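Local coordinates for putative peptidase (Bacteroides fragilis, PDB 5DYN), which is a clostripain-family (C11) cysteine protease, here its C-terminal portion, and is probably the bacterial enzyme that cleaves and so activates B. fragilis toxin, at residues Y42-R45 with D46-S49; S127-L130 with P131-T135; T67-P70 with A71-A75. All coordinates share one frame; numbering follows the deposited sequence.

Interaction 1. Residues Y42-R45 with D46-S49; sequences YALR and DCGS
As helix 38-43 runs out, the chain turns at Arg45 and Asp46, so that the Cys47 amide comes back to the Leu44 carbonyl. Before that turn, Tyr42 receives the side chain of Arg45: the guanidinium lies over one face of the phenol ring, and Tyr42 CZ lies over the centre of the Arg45 guanidinium, 3.4 Å from the plane of that group. The carbonyl of Tyr42 is gripped twice, by Arg45 NH1 at 2.8 Å from Tyr42 O and by the more distant backbone N of Arg45, the two donors arriving from opposite faces of the carbonyl plane. Ala43 contributes mainly its carbonyl, with Asp46 OD1 standing near it at 3.6 Å from Ala43 O without bonding; the other carboxylate oxygen of Asp46 is held by His16. Leu44, the first residue to leave the helix, accepts a nearly straight N-H bond (160°) that reaches its O from well above the carbonyl plane, Cys47 N to Leu44 O 3.0 Å. Its methyl CD2 meets Cys47 SG at 4.2 Å. Arg45 starts from a congested first torsion (chi1 71°), then runs extended, which carries its head back over Tyr42; Glu120 forms a salt bridge with NE. The backbone angles of Arg45 and Asp46, with the bond from Cys47 to Leu44, make a type I beta turn, here linking helix 38-43 to strand 50-53 in a beta-alpha-beta crossover from strand 25-31.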
loop_
_atom_site.group_PDB
_atom_site.type_symbol
_atom_site.label_atom_id
_atom_site.label_comp_id
_atom_site.label_asym_id
_atom_site.label_seq_id
_atom_site.Cartn_x
_atom_site.Cartn_y
_atom_site.Cartn_z
ATOM N N TYR B 42 6.567 -7.964 -3.130
ATOM C CA TYR B 42 7.775 -8.590 -3.651
ATOM C C TYR B 42 8.619 -7.587 -4.425
ATOM O O TYR B 42 9.838 -7.560 -4.283
ATOM C CB TYR B 42 7.446 -9.791 -4.544
ATOM C CG TYR B 42 8.687 -10.544 -4.981
ATOM C CD1 TYR B 42 9.236 -11.539 -4.183
ATOM C CD2 TYR B 42 9.320 -10.245 -6.181
ATOM C CE1 TYR B 42 10.377 -12.221 -4.573
ATOM C CE2 TYR B 42 10.461 -10.919 -6.577
ATOM C CZ TYR B 42 10.986 -11.905 -5.769
ATOM O OH TYR B 42 12.122 -12.579 -6.163
ATOM N N ALA B 43 7.975 -6.768 -5.247
ATOM C CA ALA B 43 8.699 -5.799 -6.063
ATOM C C ALA B 43 9.447 -4.777 -5.203
ATOM O O ALA B 43 10.473 -4.242 -5.623
ATOM C CB ALA B 43 7.748 -5.090 -7.015
ATOM N N LEU B 44 8.939 -4.519 -4.001
ATOM C CA LEU B 44 9.529 -3.506 -3.130
ATOM C C LEU B 44 10.173 -4.110 -1.884
ATOM O O LEU B 44 10.411 -3.402 -0.906
ATOM C CB LEU B 44 8.471 -2.481 -2.708
ATOM C CG LEU B 44 7.765 -1.696 -3.818
ATOM C CD1 LEU B 44 6.814 -0.664 -3.229
ATOM C CD2 LEU B 44 8.773 -1.036 -4.742
ATOM N N ARG B 45 10.458 -5.408 -1.924
ATOM C CA ARG B 45 10.982 -6.109 -0.754
ATOM C C ARG B 45 12.352 -5.577 -0.326
ATOM O O ARG B 45 12.737 -5.695 0.838
ATOM C CB ARG B 45 11.067 -7.616 -1.027
ATOM C CG ARG B 45 12.151 -8.005 -2.019
ATOM C CD ARG B 45 11.943 -9.406 -2.559
ATOM N NE ARG B 45 13.013 -9.806 -3.469
ATOM C CZ ARG B 45 13.117 -9.398 -4.729
ATOM N NH1 ARG B 45 12.214 -8.571 -5.239
ATOM N NH2 ARG B 45 14.124 -9.816 -5.482
ATOM N N ASP B 46 13.075 -4.982 -1.269
ATOM C CA ASP B 46 14.426 -4.494 -1.013
ATOM C C ASP B 46 14.446 -3.021 -0.617
ATOM O O ASP B 46 15.514 -2.444 -0.414
ATOM C CB ASP B 46 15.306 -4.708 -2.247
ATOM C CG ASP B 46 14.741 -4.042 -3.490
ATOM O OD1 ASP B 46 13.507 -4.074 -3.678
ATOM O OD2 ASP B 46 15.532 -3.485 -4.280
ATOM N N CYS B 47 13.266 -2.419 -0.505
ATOM C CA CYS B 47 13.161 -0.994 -0.200
ATOM C C CYS B 47 12.898 -0.733 1.271
ATOM O O CYS B 47 13.138 0.365 1.769
ATOM C CB CYS B 47 12.056 -0.351 -1.033
ATOM S SG CYS B 47 12.416 -0.319 -2.787
ATOM N N GLY B 48 12.397 -1.744 1.968
ATOM C CA GLY B 48 12.055 -1.573 3.361
ATOM C C GLY B 48 11.777 -2.878 4.064
ATOM O O GLY B 48 11.981 -3.954 3.504
ATOM N N SER B 49 11.305 -2.777 5.301
ATOM C CA SER B 49 11.048 -3.953 6.115
ATOM C C SER B 49 9.576 -4.359 6.089
ATOM O O SER B 49 9.259 -5.542 5.987
ATOM C CB SER B 49 11.500 -3.701 7.552
ATOM O OG SER B 49 12.827 -3.206 7.576
#

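Interaction 2. Residues S127-L130 with P131-T135; sequences SKVL and PRYIT
Val129 and Tyr133 face each other across a short helical turn, their side chains set at a slant. The CG1 methyl of Val129 comes up to Tyr133 CD1 at 3.9 Å; it reaches that way because CG1 stands opposite the backbone N (chi1 174°). The same ring edge receives the carbonyl of Val129, whose O lies in the plane of the ring, 3.3 Å from Tyr133 CD1. One residue further on, Leu130 and Ile134 run side by side and point the same way, with Leu130 CG 4.1 Å from Ile134 CD1. Leu130 also touches Ile164, Ile134 touches Phe163, both of helix 160-167, and both side chains meet Trp238. Pro131 brings its ring carbon CD to 3.1 Å from Ser127 O. Arg132 touches mainly through CB, 3.4 Å from Val129 O, and then leads its extended chain away.

The backbone bonds between the two segments are all weak. Val129 O is approached by the amides of Arg132 and Tyr133, and Leu130 O by those of Tyr133 and Ile134, the closest being Ile134 N at 2.9 Å from Leu130 O with an angle of only 124°. At the outer ends, Asp173 OD2 forms a salt bridge with Arg132 NH2 and a hydrogen bond with Tyr133 OH, which Asn171 also holds, so one carboxylate fixes two neighbouring side chains. With bent backbone bonds and a proline that gives no amide hydrogen, the turn probably owes much of its hold to the apolar pairs and the Asp173 anchor.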
loop_
_atom_site.group_PDB
_atom_site.type_symbol
_atom_site.label_atom_id
_atom_site.label_comp_id
_atom_site.label_asym_id
_atom_site.label_seq_id
_atom_site.Cartn_x
_atom_site.Cartn_y
_atom_site.Cartn_z
ATOM N N SER B 127 6.200 -21.388 -5.667
ATOM C CA SER B 127 6.695 -22.079 -6.856
ATOM C C SER B 127 6.591 -23.597 -6.720
ATOM O O SER B 127 6.573 -24.310 -7.718
ATOM C CB SER B 127 8.143 -21.678 -7.152
ATOM O OG SER B 127 9.014 -22.116 -6.126
ATOM N N LYS B 128 6.522 -24.086 -5.486
ATOM C CA LYS B 128 6.356 -25.515 -5.240
ATOM C C LYS B 128 4.901 -25.936 -5.432
ATOM O O LYS B 128 4.598 -27.122 -5.552
ATOM C CB LYS B 128 6.820 -25.879 -3.825
ATOM C CG LYS B 128 8.294 -25.610 -3.553
ATOM C CD LYS B 128 8.666 -25.937 -2.110
ATOM C CE LYS B 128 10.177 -26.091 -1.949
ATOM N NZ LYS B 128 10.571 -26.486 -0.563
ATOM N N VAL B 129 4.003 -24.958 -5.462
ATOM C CA VAL B 129 2.572 -25.234 -5.529
ATOM C C VAL B 129 1.984 -25.034 -6.923
ATOM O O VAL B 129 1.372 -25.944 -7.483
ATOM C CB VAL B 129 1.789 -24.340 -4.545
ATOM C CG1 VAL B 129 0.291 -24.528 -4.730
ATOM C CG2 VAL B 129 2.204 -24.635 -3.109
ATOM N N LEU B 130 2.180 -23.839 -7.472
ATOM C CA LEU B 130 1.496 -23.402 -8.691
ATOM C C LEU B 130 1.623 -24.327 -9.917
ATOM O O LEU B 130 0.607 -24.667 -10.522
ATOM C CB LEU B 130 1.967 -21.991 -9.063
ATOM C CG LEU B 130 1.088 -20.836 -8.583
ATOM C CD1 LEU B 130 0.565 -21.087 -7.178
ATOM C CD2 LEU B 130 1.854 -19.522 -8.645
ATOM N N PRO B 131 2.854 -24.729 -10.302
ATOM C CA PRO B 131 2.922 -25.587 -11.492
ATOM C C PRO B 131 2.255 -26.936 -11.262
ATOM O O PRO B 131 1.691 -27.526 -12.180
ATOM C CB PRO B 131 4.430 -25.766 -11.720
ATOM C CG PRO B 131 5.083 -24.680 -10.930
ATOM C CD PRO B 131 4.194 -24.456 -9.754
ATOM N N ARG B 132 2.318 -27.397 -10.020
ATOM C CA ARG B 132 1.832 -28.714 -9.634
ATOM C C ARG B 132 0.306 -28.798 -9.616
ATOM O O ARG B 132 -0.267 -29.861 -9.865
ATOM C CB ARG B 132 2.405 -29.069 -8.260
ATOM C CG ARG B 132 2.141 -30.474 -7.770
ATOM C CD ARG B 132 3.098 -30.794 -6.631
ATOM N NE ARG B 132 2.585 -31.821 -5.729
ATOM C CZ ARG B 132 3.173 -32.165 -4.588
ATOM N NH1 ARG B 132 4.293 -31.562 -4.212
ATOM N NH2 ARG B 132 2.641 -33.105 -3.818
ATOM N N TYR B 133 -0.352 -27.677 -9.331
ATOM C CA TYR B 133 -1.804 -27.670 -9.176
ATOM C C TYR B 133 -2.513 -26.842 -10.241
ATOM O O TYR B 133 -3.735 -26.714 -10.224
ATOM C CB TYR B 133 -2.183 -27.158 -7.786
ATOM C CG TYR B 133 -1.861 -28.139 -6.685
ATOM C CD1 TYR B 133 -0.630 -28.111 -6.045
ATOM C CD2 TYR B 133 -2.784 -29.102 -6.295
ATOM C CE1 TYR B 133 -0.329 -29.007 -5.044
ATOM C CE2 TYR B 133 -2.492 -30.004 -5.294
ATOM C CZ TYR B 133 -1.261 -29.952 -4.671
ATOM O OH TYR B 133 -0.959 -30.848 -3.671
ATOM N N ILE B 134 -1.741 -26.270 -11.156
ATOM C CA ILE B 134 -2.306 -25.532 -12.280
ATOM C C ILE B 134 -1.649 -26.032 -13.561
ATOM O O ILE B 134 -0.762 -25.385 -14.120
ATOM C CB ILE B 134 -2.108 -24.010 -12.133
ATOM C CG1 ILE B 134 -2.522 -23.547 -10.734
ATOM C CG2 ILE B 134 -2.897 -23.260 -13.199
ATOM C CD1 ILE B 134 -2.293 -22.077 -10.489
ATOM N N THR B 135 -2.084 -27.203 -14.012
ATOM C CA THR B 135 -1.457 -27.872 -15.144
ATOM C C THR B 135 -2.095 -27.482 -16.474
ATOM O O THR B 135 -1.472 -27.614 -17.528
ATOM C CB THR B 135 -1.519 -29.402 -14.982
ATOM O OG1 THR B 135 -2.878 -29.807 -14.763
ATOM C CG2 THR B 135 -0.673 -29.841 -13.797
#

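Interaction 3. Residues T67-P70 with A71-A75; sequences TVVP and AMFSA
Thr67 and Val68 close the last regular turns of helix 65-72 onto Ala71 and Met72, with Ala71 N 3.2 Å from Thr67 O and Met72 N 2.8 Å from Val68 O, after which Phe73 tightens the coil by bonding, N to Pro70 O, at 3.0 Å. The kink falls at Pro70, whose nitrogen has no hydrogen to give to the turn before. Val69 O is left with weak bonds from Met72 and Phe73, as the helix winds down from i+4 to i+3 partners.

Met72 lies along both valines. Its side chain passes that of Val68 at an angle, Met72 CG 4.1 Å from Val68 CG1. A bend at the last torsion (chi3 -57°) then folds CE back against Val69, 3.7 Å from CG2 of that residue. Phe73 comes at Val69 edge on: ring atom CD2 lies 3.1 Å from Val69 O, with the carbonyl oxygen near the ring plane, while CE2 grazes the CG1 methyl of Val69. Ala71 packs its methyl against the carbonyls of Thr67 and Val68. Past the helix, Ser74 turns OG back to Ala71 O at 3.0 Å, hydrogen-bonding it from above its carbonyl plane.

On the inner side Val68 rests on Phe29 and Met72 on Phe27, both of strand 25-31. Val69, Pro70, Met72 and Phe73 also pack on the other chain of the assembly, whose Arg16 bonds to the carbonyl of Ser74. The C-terminal end of the proline-kinked helix 65-72 thus packs against strand 25-31, helix 78-92 and the partner chain, as is consistent with a two-chain enzyme of the clostripain family.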
loop_
_atom_site.group_PDB
_atom_site.type_symbol
_atom_site.label_atom_id
_atom_site.label_comp_id
_atom_site.label_asym_id
_atom_site.label_seq_id
_atom_site.Cartn_x
_atom_site.Cartn_y
_atom_site.Cartn_z
ATOM N N THR B 67 -3.273 10.366 14.944
ATOM C CA THR B 67 -2.757 9.254 15.737
ATOM C C THR B 67 -1.707 8.447 14.974
ATOM O O THR B 67 -0.833 7.827 15.581
ATOM C CB THR B 67 -3.879 8.305 16.177
ATOM O OG1 THR B 67 -4.468 7.690 15.025
ATOM C CG2 THR B 67 -4.948 9.063 16.953
ATOM N N VAL B 68 -1.790 8.460 13.645
ATOM C CA VAL B 68 -0.846 7.714 12.817
ATOM C C VAL B 68 0.537 8.365 12.846
ATOM O O VAL B 68 1.556 7.672 12.897
ATOM C CB VAL B 68 -1.336 7.596 11.355
ATOM C CG1 VAL B 68 -0.273 6.949 10.481
ATOM C CG2 VAL B 68 -2.619 6.791 11.294
ATOM N N VAL B 69 0.574 9.695 12.828
ATOM C CA VAL B 69 1.852 10.401 12.881
ATOM C C VAL B 69 2.637 10.055 14.157
ATOM O O VAL B 69 3.820 9.736 14.068
ATOM C CB VAL B 69 1.671 11.939 12.759
ATOM C CG1 VAL B 69 2.861 12.670 13.346
ATOM C CG2 VAL B 69 1.458 12.338 11.309
ATOM N N PRO B 70 1.992 10.095 15.344
ATOM C CA PRO B 70 2.747 9.620 16.512
ATOM C C PRO B 70 3.167 8.154 16.397
ATOM O O PRO B 70 4.261 7.794 16.834
ATOM C CB PRO B 70 1.760 9.807 17.668
ATOM C CG PRO B 70 0.855 10.885 17.220
ATOM C CD PRO B 70 0.699 10.685 15.745
ATOM N N ALA B 71 2.307 7.324 15.813
ATOM C CA ALA B 71 2.627 5.915 15.610
ATOM C C ALA B 71 3.875 5.759 14.749
ATOM O O ALA B 71 4.682 4.857 14.969
ATOM C CB ALA B 71 1.453 5.187 14.975
ATOM N N MET B 72 4.034 6.650 13.775
ATOM C CA MET B 72 5.175 6.592 12.868
ATOM C C MET B 72 6.487 6.929 13.566
ATOM O O MET B 72 7.556 6.560 13.087
ATOM C CB MET B 72 4.967 7.535 11.680
ATOM C CG MET B 72 3.820 7.132 10.774
ATOM S SD MET B 72 3.759 8.066 9.236
ATOM C CE MET B 72 3.646 9.740 9.849
ATOM N N PHE B 73 6.409 7.624 14.696
ATOM C CA PHE B 73 7.613 8.029 15.410
ATOM C C PHE B 73 7.780 7.274 16.728
ATOM O O PHE B 73 8.375 7.787 17.676
ATOM C CB PHE B 73 7.600 9.539 15.656
ATOM C CG PHE B 73 7.796 10.353 14.407
ATOM C CD1 PHE B 73 9.068 10.617 13.928
ATOM C CD2 PHE B 73 6.708 10.847 13.708
ATOM C CE1 PHE B 73 9.252 11.361 12.778
ATOM C CE2 PHE B 73 6.885 11.593 12.555
ATOM C CZ PHE B 73 8.157 11.849 12.090
ATOM N N SER B 74 7.257 6.055 16.778
ATOM C CA SER B 74 7.444 5.188 17.935
ATOM C C SER B 74 8.884 4.702 18.001
ATOM O O SER B 74 9.595 4.721 16.996
ATOM C CB SER B 74 6.491 3.994 17.878
ATOM O OG SER B 74 5.140 4.416 17.945
ATOM N N ALA B 75 9.309 4.269 19.186
ATOM C CA ALA B 75 10.651 3.729 19.373
ATOM C C ALA B 75 10.878 2.524 18.463
ATOM O O ALA B 75 11.857 2.468 17.718
ATOM C CB ALA B 75 10.871 3.350 20.829
#

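Overall arrangement
Followed from the N terminus, the three contacts come in series: interaction 1 at 42-49, interaction 3 at 67-75, interaction 2 at 127-135. None encloses or crosses another; each closes a turn of only a few residues at a helix end. Interaction 1 carries the chain from helix 38-43 into strand 50-53 of the central mixed sheet. Interaction 3 ends helix 65-72, beside strand 25-31 and the other chain, ahead of helix 78-92. Interaction 2 forms the short helix 130-133 after helix 119-127, against helix 160-167. Interactions 2 and 3 lie on opposite sides of the chain's centre, their centres about 41 Å apart, whereas the centres of interactions 1 and 3 are about 21 Å apart.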